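Side-chain contacts in uncharacterized protein (Thermus thermophilus HB8, PDB 6SCE), which acts as a DNA nuclease of Type III CRISPR defence that is switched on by binding cyclic oligoadenylate: residues R407-L410 against G414-E417; L305-L310 against H401-D406. All blocks are in the same frame, centred on the assembly; numbering follows the deposited sequence.

Interaction 1: R407-L410 against G414-E417; sequences RLLL and GEAE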
ATOM      1  N   ARG A 407     -14.713  -7.234  -3.981  1.00 33.15           N
ATOM      2  CA  ARG A 407     -15.783  -7.051  -4.959  1.00 35.43           C
ATOM      3  C   ARG A 407     -15.662  -5.634  -5.481  1.00 29.45           C
ATOM      4  O   ARG A 407     -15.168  -4.753  -4.764  1.00 28.53           O
ATOM      5  CB  ARG A 407     -17.147  -7.220  -4.257  1.00 40.71           C
ATOM      6  CG  ARG A 407     -17.034  -6.593  -2.861  1.00 46.92           C
ATOM      7  CD  ARG A 407     -18.305  -6.223  -2.158  1.00 56.49           C
ATOM      8  NE  ARG A 407     -18.056  -5.109  -1.231  1.00 59.60           N
ATOM      9  CZ  ARG A 407     -18.988  -4.572  -0.455  1.00 61.00           C
ATOM     10  NH1 ARG A 407     -20.216  -5.082  -0.437  1.00 70.38           N
ATOM     11  NH2 ARG A 407     -18.693  -3.546   0.330  1.00 62.40           N
ATOM     12  N   LEU A 408     -16.087  -5.406  -6.710  1.00 27.37           N
ATOM     13  CA  LEU A 408     -16.110  -4.084  -7.239  1.00 30.18           C
ATOM     14  C   LEU A 408     -17.430  -3.427  -6.931  1.00 31.18           C
ATOM     15  O   LEU A 408     -18.508  -3.972  -7.206  1.00 32.15           O
ATOM     16  CB  LEU A 408     -15.929  -4.065  -8.741  1.00 29.60           C
ATOM     17  CG  LEU A 408     -14.744  -4.759  -9.320  1.00 31.69           C
ATOM     18  CD1 LEU A 408     -14.845  -4.626 -10.818  1.00 30.31           C
ATOM     19  CD2 LEU A 408     -13.447  -4.161  -8.822  1.00 32.25           C
ATOM     20  N   LEU A 409     -17.350  -2.231  -6.390  1.00 27.44           N
ATOM     21  CA  LEU A 409     -18.495  -1.361  -6.299  1.00 26.78           C
ATOM     22  C   LEU A 409     -18.667  -0.604  -7.594  1.00 27.74           C
ATOM     23  O   LEU A 409     -17.717  -0.033  -8.136  1.00 27.66           O
ATOM     24  CB  LEU A 409     -18.311  -0.376  -5.173  1.00 26.98           C
ATOM     25  CG  LEU A 409     -17.865  -0.997  -3.867  1.00 29.15           C
ATOM     26  CD1 LEU A 409     -17.701   0.116  -2.855  1.00 30.86           C
ATOM     27  CD2 LEU A 409     -18.871  -2.057  -3.411  1.00 31.17           C
ATOM     28  N   LEU A 410     -19.881  -0.614  -8.131  1.00 26.61           N
ATOM     29  CA  LEU A 410     -20.191   0.123  -9.337  1.00 26.13           C
ATOM     30  C   LEU A 410     -20.673   1.489  -8.898  1.00 27.85           C
ATOM     31  O   LEU A 410     -21.535   1.596  -8.019  1.00 26.77           O
ATOM     32  CB  LEU A 410     -21.306  -0.583 -10.146  1.00 27.27           C
ATOM     33  CG  LEU A 410     -21.060  -2.069 -10.384  1.00 28.76           C
ATOM     34  CD1 LEU A 410     -22.232  -2.634 -11.194  1.00 32.02           C
ATOM     35  CD2 LEU A 410     -19.744  -2.277 -11.122  1.00 29.17           C
ATOM     36  N   GLY A 414     -24.893  -1.108  -7.413  1.00 28.52           N
ATOM     37  CA  GLY A 414     -24.641  -2.513  -7.623  1.00 28.29           C
ATOM     38  C   GLY A 414     -23.160  -2.839  -7.418  1.00 29.88           C
ATOM     39  O   GLY A 414     -22.333  -1.927  -7.206  1.00 26.36           O
ATOM     40  N   GLU A 415     -22.851  -4.126  -7.488  1.00 27.37           N
ATOM     41  CA  GLU A 415     -21.492  -4.668  -7.313  1.00 29.36           C
ATOM     42  C   GLU A 415     -21.198  -5.656  -8.412  1.00 33.61           C
ATOM     43  O   GLU A 415     -22.126  -6.324  -8.912  1.00 31.87           O
ATOM     44  CB  GLU A 415     -21.378  -5.379  -5.970  1.00 32.81           C
ATOM     45  CG  GLU A 415     -21.735  -4.493  -4.797  1.00 36.54           C
ATOM     46  CD  GLU A 415     -21.598  -5.195  -3.449  1.00 41.76           C
ATOM     47  OE1 GLU A 415     -21.188  -6.373  -3.379  1.00 50.98           O
ATOM     48  OE2 GLU A 415     -21.890  -4.540  -2.451  1.00 44.14           O
ATOM     49  N   ALA A 416     -19.934  -5.763  -8.823  1.00 28.53           N
ATOM     50  CA  ALA A 416     -19.525  -6.818  -9.743  1.00 29.17           C
ATOM     51  C   ALA A 416     -18.646  -7.827  -9.042  1.00 31.72           C
ATOM     52  O   ALA A 416     -17.665  -7.473  -8.368  1.00 30.97           O
ATOM     53  CB  ALA A 416     -18.812  -6.251 -10.964  1.00 28.34           C
ATOM     54  N   GLU A 417     -19.032  -9.090  -9.149  1.00 32.09           N
ATOM     55  CA  GLU A 417     -18.180 -10.182  -8.697  1.00 33.14           C
ATOM     56  C   GLU A 417     -17.051 -10.294  -9.705  1.00 33.95           C
ATOM     57  O   GLU A 417     -17.292 -10.336 -10.911  1.00 34.92           O
ATOM     58  CB  GLU A 417     -18.982 -11.487  -8.682  1.00 36.66           C
ATOM     59  CG  GLU A 417     -19.944 -11.593  -7.525  1.00 41.54           C
ATOM     60  CD  GLU A 417     -19.239 -11.592  -6.182  1.00 45.56           C
ATOM     61  OE1 GLU A 417     -18.074 -12.053  -6.066  1.00 56.34           O
ATOM     62  OE2 GLU A 417     -19.849 -11.103  -5.241  1.00 53.50           O
TER
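Arg-407 and Glu-415 meet on one face of a β-hairpin, their side chains crossing each other above the paired strands 407-410 and 415-417. From CB, which lies 4.2 Å from the carbonyl O of Ala-416, the arginine chain sets off with CG between its own backbone N and carbonyl carbon (chi1 38°), then runs extended to NE. CD rests 3.1 Å from Glu-415 OE1, and at the tip NH1 makes a salt bridge of 2.7 Å with Glu-415 OE2. The guanidinium and carboxylate planes stand 85° apart, so the bridge runs through one nitrogen and one oxygen instead of a flat two-pronged pair. Leu-409 CD2 covers a guanidinium face toward its rim and also packs on Glu-415 CG. Leu-408 and Ala-416 share the other face, where Leu-410 CD2 joins in, 4.1 Å from Ala-416 CB. Between the two segments, Leu-408 N bonds to Ala-416 O, Ala-416 N to Leu-408 O at 2.8 Å, and Leu-410 N to Gly-414 O at 2.9 Å. Because NH2 of Arg-407 is held by Asp-404, the guanidinium is gripped by two acids; its charge is probably well balanced, and the rotation of the group is restrained on this edge hairpin.

Interaction 2: L305-L310 against H401-D406; sequences LYAAYL and HYLDGD. With nucleotides of chain B.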
ATOM      1  N   LEU A 305      -5.725  -2.493  -9.631  1.00 25.51           N
ATOM      2  CA  LEU A 305      -5.459  -2.488 -11.049  1.00 25.03           C
ATOM      3  C   LEU A 305      -5.583  -3.879 -11.644  1.00 25.13           C
ATOM      4  O   LEU A 305      -6.103  -4.062 -12.742  1.00 25.96           O
ATOM      5  CB  LEU A 305      -4.055  -1.960 -11.308  1.00 26.44           C
ATOM      6  CG  LEU A 305      -3.672  -1.707 -12.775  1.00 26.42           C
ATOM      7  CD1 LEU A 305      -4.684  -0.944 -13.591  1.00 28.43           C
ATOM      8  CD2 LEU A 305      -2.353  -0.947 -12.759  1.00 28.90           C
ATOM      9  N   TYR A 306      -5.100  -4.862 -10.913  1.00 26.90           N
ATOM     10  CA  TYR A 306      -5.208  -6.246 -11.352  1.00 27.06           C
ATOM     11  C   TYR A 306      -6.689  -6.697 -11.396  1.00 26.42           C
ATOM     12  O   TYR A 306      -7.108  -7.352 -12.333  1.00 26.13           O
ATOM     13  CB  TYR A 306      -4.413  -7.136 -10.441  1.00 26.56           C
ATOM     14  CG  TYR A 306      -4.291  -8.550 -10.940  1.00 28.06           C
ATOM     15  CD1 TYR A 306      -3.795  -8.809 -12.201  1.00 30.26           C
ATOM     16  CD2 TYR A 306      -4.636  -9.618 -10.149  1.00 30.63           C
ATOM     17  CE1 TYR A 306      -3.660 -10.095 -12.681  1.00 32.01           C
ATOM     18  CE2 TYR A 306      -4.500 -10.923 -10.613  1.00 30.23           C
ATOM     19  CZ  TYR A 306      -4.015 -11.150 -11.879  1.00 31.86           C
ATOM     20  OH  TYR A 306      -3.872 -12.428 -12.369  1.00 32.89           O
ATOM     21  N   ALA A 307      -7.458  -6.339 -10.370  1.00 27.23           N
ATOM     22  CA  ALA A 307      -8.880  -6.633 -10.366  1.00 26.84           C
ATOM     23  C   ALA A 307      -9.550  -6.011 -11.555  1.00 26.77           C
ATOM     24  O   ALA A 307     -10.384  -6.640 -12.206  1.00 28.63           O
ATOM     25  CB  ALA A 307      -9.531  -6.151  -9.076  1.00 28.09           C
ATOM     26  N   ALA A 308      -9.192  -4.769 -11.852  1.00 26.02           N
ATOM     27  CA  ALA A 308      -9.770  -4.069 -12.996  1.00 27.02           C
ATOM     28  C   ALA A 308      -9.463  -4.780 -14.314  1.00 27.93           C
ATOM     29  O   ALA A 308     -10.312  -4.837 -15.213  1.00 28.62           O
ATOM     30  CB  ALA A 308      -9.290  -2.635 -13.038  1.00 28.02           C
ATOM     31  N   TYR A 309      -8.240  -5.271 -14.439  1.00 27.32           N
ATOM     32  CA  TYR A 309      -7.847  -6.079 -15.595  1.00 27.66           C
ATOM     33  C   TYR A 309      -8.713  -7.363 -15.689  1.00 27.51           C
ATOM     34  O   TYR A 309      -9.214  -7.687 -16.757  1.00 29.43           O
ATOM     35  CB  TYR A 309      -6.367  -6.430 -15.493  1.00 28.65           C
ATOM     36  CG  TYR A 309      -5.978  -7.557 -16.402  1.00 30.56           C
ATOM     37  CD1 TYR A 309      -5.923  -7.359 -17.766  1.00 34.09           C
ATOM     38  CD2 TYR A 309      -5.740  -8.830 -15.903  1.00 36.50           C
ATOM     39  CE1 TYR A 309      -5.608  -8.402 -18.617  1.00 35.98           C
ATOM     40  CE2 TYR A 309      -5.406  -9.878 -16.743  1.00 37.66           C
ATOM     41  CZ  TYR A 309      -5.353  -9.648 -18.103  1.00 38.23           C
ATOM     42  OH  TYR A 309      -5.040 -10.662 -18.965  1.00 40.40           O
ATOM     43  N   LEU A 310      -8.895  -8.070 -14.581  1.00 27.47           N
ATOM     44  CA  LEU A 310      -9.678  -9.308 -14.599  1.00 28.82           C
ATOM     45  C   LEU A 310     -11.132  -9.023 -14.977  1.00 32.74           C
ATOM     46  O   LEU A 310     -11.733  -9.752 -15.769  1.00 28.87           O
ATOM     47  CB  LEU A 310      -9.619 -10.028 -13.265  1.00 30.00           C
ATOM     48  CG  LEU A 310      -8.250 -10.542 -12.839  1.00 30.71           C
ATOM     49  CD1 LEU A 310      -8.360 -11.179 -11.473  1.00 29.82           C
ATOM     50  CD2 LEU A 310      -7.688 -11.499 -13.869  1.00 32.26           C
ATOM     51  N   HIS A 401     -15.797   1.936 -11.513  1.00 25.22           N
ATOM     52  CA  HIS A 401     -15.844   1.006 -10.393  1.00 25.47           C
ATOM     53  C   HIS A 401     -14.768   1.308  -9.391  1.00 24.10           C
ATOM     54  O   HIS A 401     -13.818   2.042  -9.674  1.00 23.94           O
ATOM     55  CB  HIS A 401     -15.726  -0.439 -10.872  1.00 26.13           C
ATOM     56  CG  HIS A 401     -14.382  -0.782 -11.430  1.00 27.11           C
ATOM     57  ND1 HIS A 401     -14.157  -0.933 -12.781  1.00 29.39           N
ATOM     58  CD2 HIS A 401     -13.193  -1.009 -10.821  1.00 28.01           C
ATOM     59  CE1 HIS A 401     -12.876  -1.215 -12.983  1.00 29.26           C
ATOM     60  NE2 HIS A 401     -12.272  -1.272 -11.814  1.00 29.56           N
ATOM     61  N   TYR A 402     -14.927   0.721  -8.231  1.00 23.00           N
ATOM     62  CA  TYR A 402     -13.984   0.838  -7.142  1.00 24.32           C
ATOM     63  C   TYR A 402     -13.938  -0.495  -6.427  1.00 24.91           C
ATOM     64  O   TYR A 402     -14.950  -0.947  -5.848  1.00 24.12           O
ATOM     65  CB  TYR A 402     -14.433   1.950  -6.193  1.00 24.87           C
ATOM     66  CG  TYR A 402     -13.505   2.182  -5.033  1.00 25.15           C
ATOM     67  CD1 TYR A 402     -13.627   1.458  -3.868  1.00 22.75           C
ATOM     68  CD2 TYR A 402     -12.509   3.171  -5.094  1.00 25.19           C
ATOM     69  CE1 TYR A 402     -12.784   1.667  -2.794  1.00 23.77           C
ATOM     70  CE2 TYR A 402     -11.641   3.371  -4.026  1.00 23.63           C
ATOM     71  CZ  TYR A 402     -11.779   2.625  -2.881  1.00 24.81           C
ATOM     72  OH  TYR A 402     -10.929   2.785  -1.800  1.00 25.08           O
ATOM     73  N   LEU A 403     -12.767  -1.125  -6.403  1.00 25.22           N
ATOM     74  CA  LEU A 403     -12.586  -2.347  -5.621  1.00 24.95           C
ATOM     75  C   LEU A 403     -12.639  -2.063  -4.151  1.00 26.22           C
ATOM     76  O   LEU A 403     -11.899  -1.231  -3.643  1.00 25.13           O
ATOM     77  CB  LEU A 403     -11.272  -3.054  -5.951  1.00 23.70           C
ATOM     78  CG  LEU A 403     -10.974  -4.335  -5.143  1.00 25.54           C
ATOM     79  CD1 LEU A 403     -11.838  -5.489  -5.620  1.00 27.14           C
ATOM     80  CD2 LEU A 403      -9.514  -4.732  -5.312  1.00 26.49           C
ATOM     81  N   ASP A 404     -13.539  -2.758  -3.460  1.00 25.78           N
ATOM     82  CA  ASP A 404     -13.629  -2.667  -2.033  1.00 27.96           C
ATOM     83  C   ASP A 404     -13.317  -4.052  -1.475  1.00 30.28           C
ATOM     84  O   ASP A 404     -14.229  -4.870  -1.266  1.00 29.34           O
ATOM     85  CB  ASP A 404     -15.028  -2.194  -1.631  1.00 28.69           C
ATOM     86  CG  ASP A 404     -15.212  -2.148  -0.121  1.00 34.81           C
ATOM     87  OD1 ASP A 404     -14.225  -1.931   0.600  1.00 31.92           O
ATOM     88  OD2 ASP A 404     -16.350  -2.387   0.356  1.00 34.36           O
ATOM     89  N   GLY A 405     -12.030  -4.312  -1.238  1.00 29.08           N
ATOM     90  CA  GLY A 405     -11.559  -5.617  -0.762  1.00 31.61           C
ATOM     91  C   GLY A 405     -11.618  -6.628  -1.886  1.00 32.91           C
ATOM     92  O   GLY A 405     -10.698  -6.718  -2.704  1.00 30.42           O
ATOM     93  N   ASP A 406     -12.720  -7.375  -1.927  1.00 30.56           N
ATOM     94  CA  ASP A 406     -12.905  -8.485  -2.878  1.00 34.40           C
ATOM     95  C   ASP A 406     -13.997  -8.348  -3.944  1.00 35.32           C
ATOM     96  O   ASP A 406     -14.176  -9.247  -4.760  1.00 34.99           O
ATOM     97  CB  ASP A 406     -13.173  -9.770  -2.100  1.00 39.91           C
ATOM     98  CG  ASP A 406     -14.481  -9.731  -1.349  1.00 43.99           C
ATOM     99  OD1 ASP A 406     -14.775  -8.706  -0.720  1.00 42.24           O
ATOM    100  OD2 ASP A 406     -15.235 -10.726  -1.398  1.00 53.04           O
TER
ATOM    101  P     A B   4      -3.381   3.595  -3.217  1.00 24.10           P
ATOM    102  OP1   A B   4      -2.937   3.280  -1.830  1.00 24.37           O
ATOM    103  OP2   A B   4      -2.793   2.826  -4.371  1.00 24.98           O
ATOM    104  O5'   A B   4      -4.976   3.502  -3.259  1.00 24.33           O
ATOM    105  C5'   A B   4      -5.570   2.195  -3.290  1.00 23.82           C
ATOM    106  C4'   A B   4      -6.945   2.289  -2.675  1.00 22.03           C
ATOM    107  O4'   A B   4      -7.699   1.080  -2.982  1.00 24.07           O
ATOM    108  C3'   A B   4      -6.917   2.401  -1.156  1.00 22.84           C
ATOM    109  O3'   A B   4      -7.967   3.184  -0.596  1.00 22.79           O
ATOM    110  C2'   A B   4      -7.117   0.939  -0.749  1.00 24.16           C
ATOM    111  O2'   A B   4      -7.549   0.799   0.585  1.00 24.40           O
ATOM    112  C1'   A B   4      -8.162   0.532  -1.771  1.00 23.12           C
ATOM    113  N9    A B   4      -8.357  -0.903  -1.914  1.00 25.46           N
ATOM    114  C8    A B   4      -9.578  -1.529  -1.865  1.00 24.03           C
ATOM    115  N7    A B   4      -9.486  -2.830  -1.963  1.00 23.12           N
ATOM    116  C5    A B   4      -8.121  -3.086  -2.044  1.00 24.55           C
ATOM    117  C6    A B   4      -7.378  -4.280  -2.157  1.00 26.67           C
ATOM    118  N6    A B   4      -7.914  -5.505  -2.172  1.00 26.05           N
ATOM    119  N1    A B   4      -6.025  -4.168  -2.193  1.00 26.50           N
ATOM    120  C2    A B   4      -5.482  -2.944  -2.143  1.00 27.21           C
ATOM    121  N3    A B   4      -6.081  -1.752  -2.062  1.00 25.22           N
ATOM    122  C4    A B   4      -7.413  -1.891  -2.018  1.00 24.54           C
ATOM    123  P     A B   1      -8.202   4.727  -0.948  1.00 24.09           P
ATOM    124  OP1   A B   1      -9.427   4.877  -1.797  1.00 23.76           O
ATOM    125  OP2   A B   1      -6.926   5.359  -1.465  1.00 24.41           O
ATOM    126  O5'   A B   1      -8.578   5.307   0.490  1.00 23.88           O
ATOM    127  C5'   A B   1      -7.578   5.789   1.385  1.00 24.02           C
ATOM    128  C4'   A B   1      -8.083   5.605   2.796  1.00 24.50           C
ATOM    129  O4'   A B   1      -8.047   4.194   3.138  1.00 24.59           O
ATOM    130  C3'   A B   1      -7.245   6.343   3.844  1.00 23.01           C
ATOM    131  O3'   A B   1      -7.927   7.556   4.184  1.00 23.23           O
ATOM    132  C2'   A B   1      -7.160   5.325   4.991  1.00 24.17           C
ATOM    133  O2'   A B   1      -8.253   5.453   5.876  1.00 23.16           O
ATOM    134  C1'   A B   1      -7.211   3.993   4.254  1.00 25.21           C
ATOM    135  N9    A B   1      -5.915   3.509   3.773  1.00 26.34           N
ATOM    136  C8    A B   1      -5.650   3.020   2.524  1.00 26.73           C
ATOM    137  N7    A B   1      -4.402   2.650   2.391  1.00 26.70           N
ATOM    138  C5    A B   1      -3.824   2.889   3.627  1.00 27.68           C
ATOM    139  C6    A B   1      -2.517   2.703   4.115  1.00 32.04           C
ATOM    140  N6    A B   1      -1.523   2.221   3.373  1.00 35.07           N
ATOM    141  N1    A B   1      -2.274   3.043   5.404  1.00 32.04           N
ATOM    142  C2    A B   1      -3.287   3.542   6.129  1.00 32.06           C
ATOM    143  N3    A B   1      -4.549   3.773   5.768  1.00 26.71           N
ATOM    144  C4    A B   1      -4.754   3.423   4.488  1.00 25.01           C
TER
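Ala-308 meets the imidazole of His-401 at its edge: the methyl CB lies in the ring plane, 3.5 Å from NE2, so the helix touches the rim of the ring and not a face. The histidine reaches across because its chi1 of 68° sets CG between the backbone N and the carbonyl carbon. One helix residue earlier, Ala-307 CB packs against Leu-403 CD2 at 4.0 Å. His-401 and Leu-403, two apart on the strand, thus both turn toward helix 303-312, where two small methyls allow a close approach.

Tyr-402, between them, goes to the other side of the sheet. With CG anti to the backbone N (chi1 -179°), its ring takes OP1 of A1 of chain B at the edge, in plane, and OH donates a hydrogen bond of 2.6 Å to that oxygen. Beyond the strand, Gly-405 reads the base of A4 of chain B with its backbone alone: its N bonds to N7 at 3.0 Å, and its O accepts from N6 at 3.1 Å. Leu-403 CD2 also comes within 3.6 Å of N6, so a single side chain borders both helix and adenine. A strand of a mixed α/β sheet, parallel to 375-378 and antiparallel to 407-410, whose tyrosine holds a phosphate and whose following turn binds adenine, is consistent with the cyclic-oligoadenylate pocket of a CARF domain.

Both interactions belong to one mixed sheet, in which strands 399-404, 407-410 and 415-417 lie side by side and 415-417 is the outermost. Their centres are about 9 Å apart, and they come in series along the chain: interaction 2 pairs helix 303-312 with strand 399-404, and the hairpin of interaction 1 follows directly. They touch where Leu-409 N probably bonds to Tyr-402 O at 2.8 Å, and where Leu-408 CD2 packs on His-401 CD2. The strand that carries the phosphate-binding tyrosine and leads into the adenine-binding glycine is therefore flanked by the hairpin, whose nearest atom is about 7 Å from the bound nucleic acid, putting interaction 1 beside the ligand site, without direct contact.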